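Local coordinates for membrane lipoprotein TpN32 (Treponema pallidum, PDB 1XS5) that binds L-methionine and probably serves as the substrate-binding lipoprotein of a transport system, at residues A86-T91 against L180-D185; A105-S110 against V153-L158; D2-V7 against E31-E36. One frame throughout, in Å; residues are numbered along the deposited sequence.

Contact 1 (A86-T91 against L180-D185); sequences ALYSRT and LSARRD
The phenol ring of Y88 carries this contact, with L180 over one face and the turn S181-D185 along its rim. CB of L180 sits above that face, 4.2 Å from the ring centroid and 26° off the normal, displaced toward the rim: a CH-pi contact in which the two side chains run past one another in opposing directions. At the edge, near the ring plane, CE1 of Y88 lies 3.5 Å from S181 O, and CD1 of Y88 is 3.9 Å from D185 CB. Beyond the ring, Y88 OH comes to 3.5 Å from A182 CB, while the methyl groups of A86 and A182 meet CB to CB at 3.8 Å. CG of Y88 is anti to its carbonyl carbon (chi1 -61°), beside the backbone N. I170 of the neighbouring strand, A175 of helix 172-177 and F162 add to the surroundings of the ring.

The loop is held in shape by its own polar groups. S181 OG accepts from R184 N in an ST motif and also bonds E236. OD2 of D185 takes S181 N on its anti lone pair at 2.8 Å, and R184 grips the same oxygen side-on with NE and NH2, the NH2 on the syn lone pair, in a salt bridge.

No direct hydrogen bond joins the two segments. A water accepts from S89 N at 2.9 Å and lies 2.9 Å from D185 O. A loop braced by its own hydrogen bonds and salt bridge thus lies against strand 86-88 through apolar and aromatic contact, with one water joining the backbones.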
ATOM      1  N   ALA A  86       7.808  -5.720   3.383  1.00 12.60           N
ATOM      2  CA  ALA A  86       8.944  -6.427   3.967  1.00  8.89           C
ATOM      3  C   ALA A  86       8.955  -6.378   5.500  1.00 11.46           C
ATOM      4  O   ALA A  86       8.337  -5.493   6.095  1.00 11.43           O
ATOM      5  CB  ALA A  86      10.266  -5.785   3.458  1.00 11.53           C
ATOM      6  N   LEU A  87       9.664  -7.333   6.092  1.00  8.76           N
ATOM      7  CA  LEU A  87       9.910  -7.389   7.534  1.00 11.11           C
ATOM      8  C   LEU A  87      11.231  -6.659   7.712  1.00 10.29           C
ATOM      9  O   LEU A  87      12.190  -6.950   7.023  1.00 13.32           O
ATOM     10  CB  LEU A  87      10.090  -8.838   8.001  1.00 13.27           C
ATOM     11  CG  LEU A  87      10.629  -9.037   9.429  1.00 16.26           C
ATOM     12  CD1 LEU A  87       9.667  -8.496  10.500  1.00  9.56           C
ATOM     13  CD2 LEU A  87      10.798 -10.551   9.658  1.00 13.28           C
ATOM     14  N   TYR A  88      11.272  -5.696   8.626  1.00 13.16           N
ATOM     15  CA  TYR A  88      12.461  -4.912   8.926  1.00 10.42           C
ATOM     16  C   TYR A  88      12.775  -5.120  10.400  1.00 11.81           C
ATOM     17  O   TYR A  88      11.903  -5.519  11.176  1.00 11.85           O
ATOM     18  CB  TYR A  88      12.186  -3.410   8.700  1.00 13.02           C
ATOM     19  CG  TYR A  88      11.804  -3.036   7.268  1.00 10.89           C
ATOM     20  CD1 TYR A  88      12.787  -2.797   6.307  1.00 11.32           C
ATOM     21  CD2 TYR A  88      10.471  -2.961   6.884  1.00  8.48           C
ATOM     22  CE1 TYR A  88      12.438  -2.484   4.971  1.00  8.44           C
ATOM     23  CE2 TYR A  88      10.109  -2.649   5.571  1.00  6.91           C
ATOM     24  CZ  TYR A  88      11.101  -2.412   4.630  1.00 11.77           C
ATOM     25  OH  TYR A  88      10.747  -2.131   3.342  1.00 11.70           O
ATOM     26  N   SER A  89      14.003  -4.826  10.806  1.00 11.79           N
ATOM     27  CA  SER A  89      14.363  -4.970  12.222  1.00 14.17           C
ATOM     28  C   SER A  89      15.323  -3.863  12.639  1.00 13.59           C
ATOM     29  O   SER A  89      16.199  -3.491  11.884  1.00 14.53           O
ATOM     30  CB  SER A  89      15.040  -6.316  12.490  1.00 16.22           C
ATOM     31  OG  SER A  89      15.449  -6.388  13.870  1.00 25.20           O
ATOM     32  N   ARG A  90      15.158  -3.355  13.854  1.00 17.02           N
ATOM     33  CA  ARG A  90      15.999  -2.266  14.335  1.00 16.26           C
ATOM     34  C   ARG A  90      17.387  -2.780  14.616  1.00 20.78           C
ATOM     35  O   ARG A  90      18.346  -2.009  14.635  1.00 22.80           O
ATOM     36  CB  ARG A  90      15.434  -1.684  15.635  1.00 18.14           C
ATOM     37  CG  ARG A  90      15.457  -2.656  16.832  1.00 14.19           C
ATOM     38  CD  ARG A  90      14.647  -2.082  17.994  1.00 18.42           C
ATOM     39  NE  ARG A  90      14.413  -3.013  19.106  1.00 23.75           N
ATOM     40  CZ  ARG A  90      15.185  -3.088  20.186  1.00 34.33           C
ATOM     41  NH1 ARG A  90      16.251  -2.299  20.308  1.00 33.19           N
ATOM     42  NH2 ARG A  90      14.884  -3.928  21.159  1.00 36.12           N
ATOM     43  N   THR A  91      17.497  -4.085  14.822  1.00 21.35           N
ATOM     44  CA  THR A  91      18.788  -4.640  15.161  1.00 24.95           C
ATOM     45  C   THR A  91      19.198  -5.946  14.458  1.00 26.41           C
ATOM     46  O   THR A  91      20.356  -6.097  14.029  1.00 32.76           O
ATOM     47  CB  THR A  91      18.834  -4.835  16.674  1.00 27.05           C
ATOM     48  OG1 THR A  91      20.011  -5.554  17.010  1.00 39.66           O
ATOM     49  CG2 THR A  91      17.601  -5.594  17.158  1.00 29.65           C
ATOM     50  N   LEU A 180      13.684   3.328   5.002  1.00 14.40           N
ATOM     51  CA  LEU A 180      13.873   1.863   4.903  1.00 12.06           C
ATOM     52  C   LEU A 180      13.547   1.362   3.513  1.00 16.66           C
ATOM     53  O   LEU A 180      12.467   1.654   2.974  1.00 17.59           O
ATOM     54  CB  LEU A 180      12.934   1.158   5.887  1.00 11.35           C
ATOM     55  CG  LEU A 180      13.154   1.523   7.349  1.00 15.91           C
ATOM     56  CD1 LEU A 180      11.954   1.013   8.187  1.00 15.02           C
ATOM     57  CD2 LEU A 180      14.473   0.902   7.863  1.00 20.04           C
ATOM     58  N   SER A 181      14.437   0.526   2.976  1.00 16.84           N
ATOM     59  CA  SER A 181      14.267  -0.038   1.617  1.00 13.43           C
ATOM     60  C   SER A 181      14.019  -1.544   1.756  1.00 15.81           C
ATOM     61  O   SER A 181      14.782  -2.249   2.437  1.00 14.61           O
ATOM     62  CB  SER A 181      15.565   0.184   0.807  1.00 14.89           C
ATOM     63  OG  SER A 181      15.642  -0.714  -0.297  1.00 17.77           O
ATOM     64  N   ALA A 182      12.979  -2.044   1.099  1.00 13.33           N
ATOM     65  CA  ALA A 182      12.707  -3.461   1.214  1.00 12.82           C
ATOM     66  C   ALA A 182      13.894  -4.292   0.693  1.00 20.19           C
ATOM     67  O   ALA A 182      14.109  -5.425   1.153  1.00 21.28           O
ATOM     68  CB  ALA A 182      11.491  -3.821   0.415  1.00 12.65           C
ATOM     69  N   ARG A 183      14.625  -3.769  -0.290  1.00 15.04           N
ATOM     70  CA  ARG A 183      15.739  -4.563  -0.834  1.00 19.01           C
ATOM     71  C   ARG A 183      16.972  -4.420   0.029  1.00 19.62           C
ATOM     72  O   ARG A 183      17.638  -5.396   0.369  1.00 25.66           O
ATOM     73  CB  ARG A 183      16.109  -4.117  -2.267  1.00 23.36           C
ATOM     74  CG  ARG A 183      17.150  -5.062  -2.870  1.00 34.96           C
ATOM     75  CD  ARG A 183      17.635  -4.615  -4.188  1.00 47.39           C
ATOM     76  NE  ARG A 183      18.172  -5.728  -4.961  1.00 59.94           N
ATOM     77  CZ  ARG A 183      18.890  -5.578  -6.073  1.00 63.81           C
ATOM     78  NH1 ARG A 183      19.160  -4.354  -6.536  1.00 63.35           N
ATOM     79  NH2 ARG A 183      19.330  -6.645  -6.735  1.00 65.37           N
ATOM     80  N   ARG A 184      17.300  -3.186   0.385  1.00 18.53           N
ATOM     81  CA  ARG A 184      18.511  -2.962   1.168  1.00 18.61           C
ATOM     82  C   ARG A 184      18.406  -3.346   2.641  1.00 18.98           C
ATOM     83  O   ARG A 184      19.355  -3.888   3.213  1.00 16.82           O
ATOM     84  CB  ARG A 184      18.956  -1.479   1.060  1.00 22.66           C
ATOM     85  CG  ARG A 184      20.212  -1.123   1.856  1.00 23.83           C
ATOM     86  CD  ARG A 184      20.451   0.401   1.892  1.00 24.01           C
ATOM     87  NE  ARG A 184      19.369   1.074   2.599  1.00 26.11           N
ATOM     88  CZ  ARG A 184      18.977   2.322   2.379  1.00 28.38           C
ATOM     89  NH1 ARG A 184      19.589   3.070   1.451  1.00 21.08           N
ATOM     90  NH2 ARG A 184      17.949   2.819   3.083  1.00 22.23           N
ATOM     91  N   ASP A 185      17.256  -3.068   3.253  1.00 14.45           N
ATOM     92  CA  ASP A 185      17.045  -3.301   4.666  1.00 13.60           C
ATOM     93  C   ASP A 185      16.120  -4.467   5.046  1.00 15.46           C
ATOM     94  O   ASP A 185      16.180  -4.954   6.160  1.00 18.99           O
ATOM     95  CB  ASP A 185      16.503  -2.002   5.299  1.00 17.33           C
ATOM     96  CG  ASP A 185      17.370  -0.773   4.934  1.00 22.24           C
ATOM     97  OD1 ASP A 185      18.598  -0.800   5.236  1.00 22.35           O
ATOM     98  OD2 ASP A 185      16.843   0.196   4.339  1.00 17.35           O
TER
HETATM   99  O   HOH W   1      15.752  -3.756   8.760  1.00 19.26           O

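Contact 2 (A105-S110 against V153-L158); sequences AIPNDS and VESALL
At the C-terminal end of two parallel strands of the five-stranded sheet, strand 103-107 runs beside the edge strand 149-153, and I106 O accepts V153 N at 2.8 Å. Just beyond, CA of P107 approaches V153 O at 3.5 Å in a CA-H...O contact. Past this bridge the regular strands end: D109 takes the N-cap position of helix 110-122, and 155-157 form a short 3-10 segment.

On the apolar side, A105 CB touches V153 CG2 at 4.0 Å. L158 occupies two positions; in the one described here CD2 of L158 meets A105 CB and CD1 meets P107 CG, its side chain crossing the proline at about a right angle. P107 CB also lies 3.4 Å from S155 OG.

One water ties together the polar side, donating to N108 OD1 (2.9 Å) and D109 OD1 (2.8 Å) and accepting from S155 N (3.0 Å). The other carboxylate oxygen of D109, OD2, bonds N112, a residue of the methionine pocket. Y40, also of the pocket, touches both D109 and S155.

D109 thus stands in the second shell, its side chain about 5 Å from the bound methionine. Strand ends and a helix N-terminus converging on the ligand cleft are typical of the periplasmic binding protein fold.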
ATOM      1  N   ALA A 105       5.659  -6.205  15.056  1.00 13.90           N
ATOM      2  CA  ALA A 105       4.498  -5.357  14.838  1.00 12.11           C
ATOM      3  C   ALA A 105       4.059  -5.470  13.388  1.00 11.37           C
ATOM      4  O   ALA A 105       4.900  -5.461  12.487  1.00 13.22           O
ATOM      5  CB  ALA A 105       4.868  -3.902  15.138  1.00 15.98           C
ATOM      6  N   ILE A 106       2.752  -5.519  13.161  1.00 10.89           N
ATOM      7  CA  ILE A 106       2.207  -5.605  11.819  1.00 10.82           C
ATOM      8  C   ILE A 106       1.025  -4.648  11.641  1.00 11.28           C
ATOM      9  O   ILE A 106       0.450  -4.157  12.630  1.00 16.72           O
ATOM     10  CB  ILE A 106       1.734  -7.057  11.528  1.00 13.26           C
ATOM     11  CG1 ILE A 106       0.635  -7.462  12.506  1.00 13.68           C
ATOM     12  CG2 ILE A 106       2.897  -8.051  11.704  1.00 15.25           C
ATOM     13  CD1 ILE A 106       0.227  -8.946  12.308  1.00 12.97           C
ATOM     14  N   PRO A 107       0.595  -4.420  10.393  1.00 10.57           N
ATOM     15  CA  PRO A 107      -0.520  -3.516  10.157  1.00 11.87           C
ATOM     16  C   PRO A 107      -1.784  -4.011  10.837  1.00 18.98           C
ATOM     17  O   PRO A 107      -1.985  -5.213  10.983  1.00 15.36           O
ATOM     18  CB  PRO A 107      -0.668  -3.534   8.630  1.00 15.25           C
ATOM     19  CG  PRO A 107       0.715  -3.731   8.157  1.00 12.71           C
ATOM     20  CD  PRO A 107       1.205  -4.833   9.108  1.00 12.53           C
ATOM     21  N   ASN A 108      -2.647  -3.084  11.231  1.00 16.42           N
ATOM     22  CA  ASN A 108      -3.898  -3.483  11.894  1.00 19.92           C
ATOM     23  C   ASN A 108      -5.147  -3.347  11.021  1.00 21.05           C
ATOM     24  O   ASN A 108      -6.263  -3.561  11.503  1.00 20.63           O
ATOM     25  CB  ASN A 108      -4.071  -2.726  13.222  1.00 20.17           C
ATOM     26  CG  ASN A 108      -4.606  -1.322  13.034  1.00 24.89           C
ATOM     27  OD1 ASN A 108      -4.678  -0.796  11.915  1.00 21.47           O
ATOM     28  ND2 ASN A 108      -4.978  -0.692  14.147  1.00 23.85           N
ATOM     29  N   ASP A 109      -4.998  -2.998   9.737  1.00 19.36           N
ATOM     30  CA  ASP A 109      -6.192  -2.967   8.876  1.00 18.78           C
ATOM     31  C   ASP A 109      -6.181  -4.355   8.228  1.00 18.74           C
ATOM     32  O   ASP A 109      -5.154  -4.832   7.731  1.00 17.97           O
ATOM     33  CB  ASP A 109      -6.162  -1.837   7.849  1.00 18.16           C
ATOM     34  CG  ASP A 109      -4.971  -1.926   6.912  1.00 23.48           C
ATOM     35  OD1 ASP A 109      -3.837  -1.704   7.361  1.00 19.20           O
ATOM     36  OD2 ASP A 109      -5.192  -2.208   5.721  1.00 22.48           O
ATOM     37  N   SER A 110      -7.328  -5.025   8.247  1.00 17.86           N
ATOM     38  CA  SER A 110      -7.379  -6.444   7.833  1.00 18.11           C
ATOM     39  C   SER A 110      -6.741  -6.900   6.524  1.00 11.85           C
ATOM     40  O   SER A 110      -6.073  -7.929   6.505  1.00 18.81           O
ATOM     41  CB  SER A 110      -8.831  -6.966   7.922  1.00 21.89           C
ATOM     42  OG  SER A 110      -9.626  -6.341   6.948  1.00 29.17           O
ATOM     43  N   VAL A 153      -0.707  -2.762  14.787  1.00 12.62           N
ATOM     44  CA  VAL A 153      -0.458  -1.331  14.974  1.00 18.64           C
ATOM     45  C   VAL A 153      -0.954  -0.562  13.767  1.00 21.67           C
ATOM     46  O   VAL A 153      -0.880  -1.097  12.659  1.00 16.18           O
ATOM     47  CB  VAL A 153       1.075  -1.080  15.116  1.00 18.47           C
ATOM     48  CG1 VAL A 153       1.374   0.408  15.268  1.00 24.59           C
ATOM     49  CG2 VAL A 153       1.613  -1.830  16.293  1.00 17.49           C
ATOM     50  N   GLU A 154      -1.478   0.664  13.948  1.00 15.83           N
ATOM     51  CA  GLU A 154      -1.905   1.444  12.780  1.00 22.31           C
ATOM     52  C   GLU A 154      -0.715   1.570  11.830  1.00 17.35           C
ATOM     53  O   GLU A 154       0.362   1.963  12.249  1.00 14.11           O
ATOM     54  CB  GLU A 154      -2.329   2.864  13.159  1.00 26.11           C
ATOM     55  CG  GLU A 154      -3.531   2.923  14.043  1.00 45.71           C
ATOM     56  CD  GLU A 154      -4.213   4.272  13.957  1.00 53.94           C
ATOM     57  OE1 GLU A 154      -3.496   5.301  13.954  1.00 57.51           O
ATOM     58  OE2 GLU A 154      -5.462   4.299  13.888  1.00 60.28           O
ATOM     59  N   SER A 155      -0.922   1.271  10.551  1.00 17.67           N
ATOM     60  CA  SER A 155       0.201   1.303   9.598  1.00 17.55           C
ATOM     61  C   SER A 155       1.106   2.518   9.649  1.00 20.38           C
ATOM     62  O   SER A 155       2.330   2.406   9.635  1.00 16.49           O
ATOM     63  CB  SER A 155      -0.326   1.150   8.177  1.00 18.98           C
ATOM     64  OG  SER A 155      -0.862  -0.144   8.078  1.00 32.93           O
ATOM     65  N   ALA A 156       0.505   3.693   9.678  1.00 16.62           N
ATOM     66  CA  ALA A 156       1.308   4.912   9.712  1.00 19.00           C
ATOM     67  C   ALA A 156       2.226   5.034  10.945  1.00 15.42           C
ATOM     68  O   ALA A 156       3.218   5.783  10.923  1.00 16.99           O
ATOM     69  CB  ALA A 156       0.358   6.127   9.645  1.00 20.28           C
ATOM     70  N   LEU A 157       1.930   4.299  12.011  1.00 12.88           N
ATOM     71  CA  LEU A 157       2.712   4.380  13.235  1.00 14.57           C
ATOM     72  C   LEU A 157       3.759   3.294  13.372  1.00 16.35           C
ATOM     73  O   LEU A 157       4.487   3.257  14.345  1.00 16.86           O
ATOM     74  CB  LEU A 157       1.776   4.281  14.463  1.00 16.30           C
ATOM     75  CG  LEU A 157       0.640   5.317  14.512  1.00 19.58           C
ATOM     76  CD1 LEU A 157      -0.208   5.171  15.801  1.00 23.97           C
ATOM     77  CD2 LEU A 157       1.284   6.697  14.467  1.00 25.83           C
ATOM     78  N   LEU A 158       3.820   2.406  12.396  0.63 16.29           N
ATOM     79  CA  LEU A 158       4.759   1.301  12.463  0.63 11.13           C
ATOM     80  C   LEU A 158       6.194   1.803  12.541  0.63 12.52           C
ATOM     81  O   LEU A 158       6.973   1.279  13.361  0.63 11.23           O
ATOM     82  CB  LEU A 158       4.487   0.356  11.281  0.63  3.19           C
ATOM     83  CG  LEU A 158       3.261  -0.569  11.502  0.63  5.97           C
ATOM     84  CD1 LEU A 158       2.784  -1.154  10.169  0.63  9.21           C
ATOM     85  CD2 LEU A 158       3.706  -1.720  12.419  0.63  8.19           C
TER
HETATM   86  O   HOH W   2      -3.461   0.091   9.490  1.00 21.38           O
HETATM   87  O   HOH W   3      -1.609  -0.895   5.883  1.00 13.89           O

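Contact 3 (D2-V7 against E31-E36); sequences DETVGV and ELRIVE
R33 reaches from strand 30-36 across T4 and G6 of strand 3-9. Its CB packs 3.6 Å from T4 CG2, the two side chains crossing at about a right angle, and also lies near V5 O. CG is anti to the backbone N (chi1 179°), and the chain stays extended through CD, which is 4.1 Å from the same threonine methyl. A bend at chi3 (68°) then turns NE so that it too stays by T4 CG2, which approaches the guanidinium at its edge, near the plane. At the tip, NH2 comes to 4.1 Å from G6 CA, approaching obliquely at a residue that has no side chain.

The two strands are the first and last elements of a beta-alpha-beta unit whose connection is helix 14-26, and they run parallel with axes 4.7 Å apart. Five backbone hydrogen bonds join them, strand 3-9 and strand 30-36 alternating as donor from E31 N to E3 O through V35 N to V7 O. On the face bearing V5, V7, L32 and I34, CD1 of L32 is wedged between V7 CG1, at 3.5 Å, and V5 CG2, at 3.7 Å. L18 and V25 of the helix close over this face, and M54 of strand 54-59 touches both valines.

On the other face, beside R33, T4 and E31 lie side by side. T4 OG1 donates to the anti lone pair of E31 OE1, though the modelled 2.5 Å is unusually short and the exact geometry of this bond is doubtful. The nearby D2 carboxylate is engaged by K26 in a salt bridge and by H29.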
ATOM      1  N   ASP A   2      -9.307  25.971 -17.164  1.00 44.84           N
ATOM      2  CA  ASP A   2      -9.266  24.495 -17.211  1.00 42.97           C
ATOM      3  C   ASP A   2     -10.164  23.863 -16.132  1.00 38.53           C
ATOM      4  O   ASP A   2     -10.205  24.336 -14.993  1.00 32.52           O
ATOM      5  CB  ASP A   2      -7.836  23.967 -17.029  1.00 47.20           C
ATOM      6  CG  ASP A   2      -6.866  24.485 -18.087  1.00 51.47           C
ATOM      7  OD1 ASP A   2      -7.292  24.746 -19.239  1.00 48.76           O
ATOM      8  OD2 ASP A   2      -5.662  24.614 -17.758  1.00 53.71           O
ATOM      9  N   GLU A   3     -10.909  22.824 -16.485  1.00 33.82           N
ATOM     10  CA  GLU A   3     -11.762  22.183 -15.488  1.00 38.75           C
ATOM     11  C   GLU A   3     -10.835  21.513 -14.499  1.00 32.91           C
ATOM     12  O   GLU A   3      -9.728  21.093 -14.864  1.00 32.63           O
ATOM     13  CB  GLU A   3     -12.629  21.096 -16.098  1.00 43.53           C
ATOM     14  CG  GLU A   3     -12.681  21.089 -17.592  1.00 56.76           C
ATOM     15  CD  GLU A   3     -12.395  19.704 -18.144  1.00 62.92           C
ATOM     16  OE1 GLU A   3     -13.034  18.731 -17.669  1.00 61.68           O
ATOM     17  OE2 GLU A   3     -11.532  19.590 -19.049  1.00 68.68           O
ATOM     18  N   THR A   4     -11.288  21.386 -13.261  1.00 28.28           N
ATOM     19  CA  THR A   4     -10.468  20.755 -12.220  1.00 22.74           C
ATOM     20  C   THR A   4     -11.059  19.421 -11.759  1.00 13.12           C
ATOM     21  O   THR A   4     -12.264  19.294 -11.672  1.00 17.85           O
ATOM     22  CB  THR A   4     -10.369  21.688 -10.954  1.00 22.80           C
ATOM     23  OG1 THR A   4      -9.756  22.937 -11.325  1.00 30.87           O
ATOM     24  CG2 THR A   4      -9.535  21.030  -9.863  1.00 30.60           C
ATOM     25  N   VAL A   5     -10.200  18.422 -11.494  1.00 17.09           N
ATOM     26  CA  VAL A   5     -10.657  17.144 -10.927  1.00 16.82           C
ATOM     27  C   VAL A   5      -9.754  16.864  -9.715  1.00 15.53           C
ATOM     28  O   VAL A   5      -8.547  17.057  -9.781  1.00 18.03           O
ATOM     29  CB  VAL A   5     -10.579  15.990 -11.945  1.00 16.14           C
ATOM     30  CG1 VAL A   5     -11.482  16.321 -13.133  1.00 26.21           C
ATOM     31  CG2 VAL A   5      -9.168  15.776 -12.411  1.00 18.69           C
ATOM     32  N   GLY A   6     -10.346  16.439  -8.607  1.00 13.02           N
ATOM     33  CA  GLY A   6      -9.557  16.169  -7.413  1.00 11.23           C
ATOM     34  C   GLY A   6      -9.150  14.714  -7.327  1.00 16.83           C
ATOM     35  O   GLY A   6      -9.931  13.844  -7.683  1.00 15.60           O
ATOM     36  N   VAL A   7      -7.913  14.450  -6.891  1.00 14.31           N
ATOM     37  CA  VAL A   7      -7.444  13.081  -6.707  1.00 11.83           C
ATOM     38  C   VAL A   7      -6.890  13.053  -5.285  1.00 12.91           C
ATOM     39  O   VAL A   7      -5.998  13.833  -4.960  1.00 13.04           O
ATOM     40  CB  VAL A   7      -6.335  12.693  -7.725  1.00 12.74           C
ATOM     41  CG1 VAL A   7      -5.280  13.798  -7.783  1.00 18.93           C
ATOM     42  CG2 VAL A   7      -5.675  11.322  -7.312  1.00 14.43           C
ATOM     43  N   GLU A  31      -6.869  20.263 -15.032  1.00 21.07           N
ATOM     44  CA  GLU A  31      -6.130  20.704 -13.881  1.00 23.04           C
ATOM     45  C   GLU A  31      -6.373  19.686 -12.787  1.00 19.08           C
ATOM     46  O   GLU A  31      -7.470  19.575 -12.258  1.00 18.76           O
ATOM     47  CB  GLU A  31      -6.579  22.072 -13.400  1.00 26.85           C
ATOM     48  CG  GLU A  31      -5.751  22.487 -12.207  1.00 35.66           C
ATOM     49  CD  GLU A  31      -6.197  23.811 -11.653  1.00 45.70           C
ATOM     50  OE1 GLU A  31      -7.425  23.961 -11.434  1.00 48.66           O
ATOM     51  OE2 GLU A  31      -5.325  24.687 -11.437  1.00 48.70           O
ATOM     52  N   LEU A  32      -5.330  18.937 -12.477  1.00 19.39           N
ATOM     53  CA  LEU A  32      -5.403  17.886 -11.488  1.00 19.28           C
ATOM     54  C   LEU A  32      -5.108  18.538 -10.142  1.00 19.05           C
ATOM     55  O   LEU A  32      -4.032  19.122  -9.952  1.00 20.03           O
ATOM     56  CB  LEU A  32      -4.348  16.806 -11.820  1.00 18.58           C
ATOM     57  CG  LEU A  32      -4.398  15.495 -11.015  1.00 18.10           C
ATOM     58  CD1 LEU A  32      -5.793  14.904 -11.085  1.00 20.69           C
ATOM     59  CD2 LEU A  32      -3.357  14.496 -11.559  1.00 20.38           C
ATOM     60  N   ARG A  33      -6.089  18.493  -9.241  1.00 16.72           N
ATOM     61  CA  ARG A  33      -5.919  19.047  -7.900  1.00 14.07           C
ATOM     62  C   ARG A  33      -5.565  17.851  -6.992  1.00 14.84           C
ATOM     63  O   ARG A  33      -6.356  16.906  -6.878  1.00 19.54           O
ATOM     64  CB  ARG A  33      -7.242  19.695  -7.466  1.00 16.14           C
ATOM     65  CG  ARG A  33      -7.226  20.290  -6.066  1.00 19.10           C
ATOM     66  CD  ARG A  33      -8.522  21.120  -5.898  1.00 19.27           C
ATOM     67  NE  ARG A  33      -9.713  20.268  -5.874  1.00 15.25           N
ATOM     68  CZ  ARG A  33     -10.160  19.635  -4.806  1.00 15.66           C
ATOM     69  NH1 ARG A  33      -9.523  19.751  -3.647  1.00 17.93           N
ATOM     70  NH2 ARG A  33     -11.252  18.876  -4.893  1.00 18.76           N
ATOM     71  N   ILE A  34      -4.394  17.886  -6.358  1.00 13.56           N
ATOM     72  CA  ILE A  34      -3.946  16.798  -5.493  1.00 14.37           C
ATOM     73  C   ILE A  34      -4.380  17.148  -4.088  1.00 15.49           C
ATOM     74  O   ILE A  34      -3.957  18.160  -3.512  1.00 17.57           O
ATOM     75  CB  ILE A  34      -2.405  16.616  -5.581  1.00 17.52           C
ATOM     76  CG1 ILE A  34      -2.011  16.290  -7.053  1.00 17.52           C
ATOM     77  CG2 ILE A  34      -1.959  15.466  -4.687  1.00 13.83           C
ATOM     78  CD1 ILE A  34      -0.483  16.123  -7.271  1.00 23.79           C
ATOM     79  N   VAL A  35      -5.273  16.327  -3.553  1.00 15.51           N
ATOM     80  CA  VAL A  35      -5.880  16.575  -2.252  1.00 12.11           C
ATOM     81  C   VAL A  35      -5.259  15.632  -1.223  1.00 16.88           C
ATOM     82  O   VAL A  35      -5.344  14.410  -1.364  1.00 11.46           O
ATOM     83  CB  VAL A  35      -7.400  16.320  -2.376  1.00 14.82           C
ATOM     84  CG1 VAL A  35      -8.120  16.690  -1.058  1.00 17.25           C
ATOM     85  CG2 VAL A  35      -7.949  17.099  -3.606  1.00 18.87           C
ATOM     86  N   GLU A  36      -4.661  16.189  -0.182  1.00 13.05           N
ATOM     87  CA  GLU A  36      -3.962  15.378   0.820  1.00 18.19           C
ATOM     88  C   GLU A  36      -4.796  14.998   2.038  1.00 20.31           C
ATOM     89  O   GLU A  36      -5.336  15.866   2.741  1.00 21.47           O
ATOM     90  CB  GLU A  36      -2.707  16.142   1.276  1.00 27.65           C
ATOM     91  CG  GLU A  36      -1.995  16.892   0.149  1.00 29.90           C
ATOM     92  CD  GLU A  36      -0.999  17.953   0.669  1.00 41.30           C
ATOM     93  OE1 GLU A  36      -0.148  17.607   1.511  1.00 39.71           O
ATOM     94  OE2 GLU A  36      -1.068  19.132   0.235  1.00 40.72           O
TER

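Contacts 1 and 2 belong to the same five-stranded sheet, their centres 16 Å apart without touching; contact 3 belongs to the other, six-stranded sheet, on the far side of the chain's centre from contact 1. All three are partly buried. Contact 3 buries the largest area of the three and is regular strand pairing, with a buried valine-leucine face and a polar, more exposed one. Contact 2 has a backbone bond between I106 and V153, apolar contacts beside it, and water and polar side chains near the ligand. Contact 1 has no direct hydrogen bond, relying on a tyrosine ring set against a loop, away from the methionine.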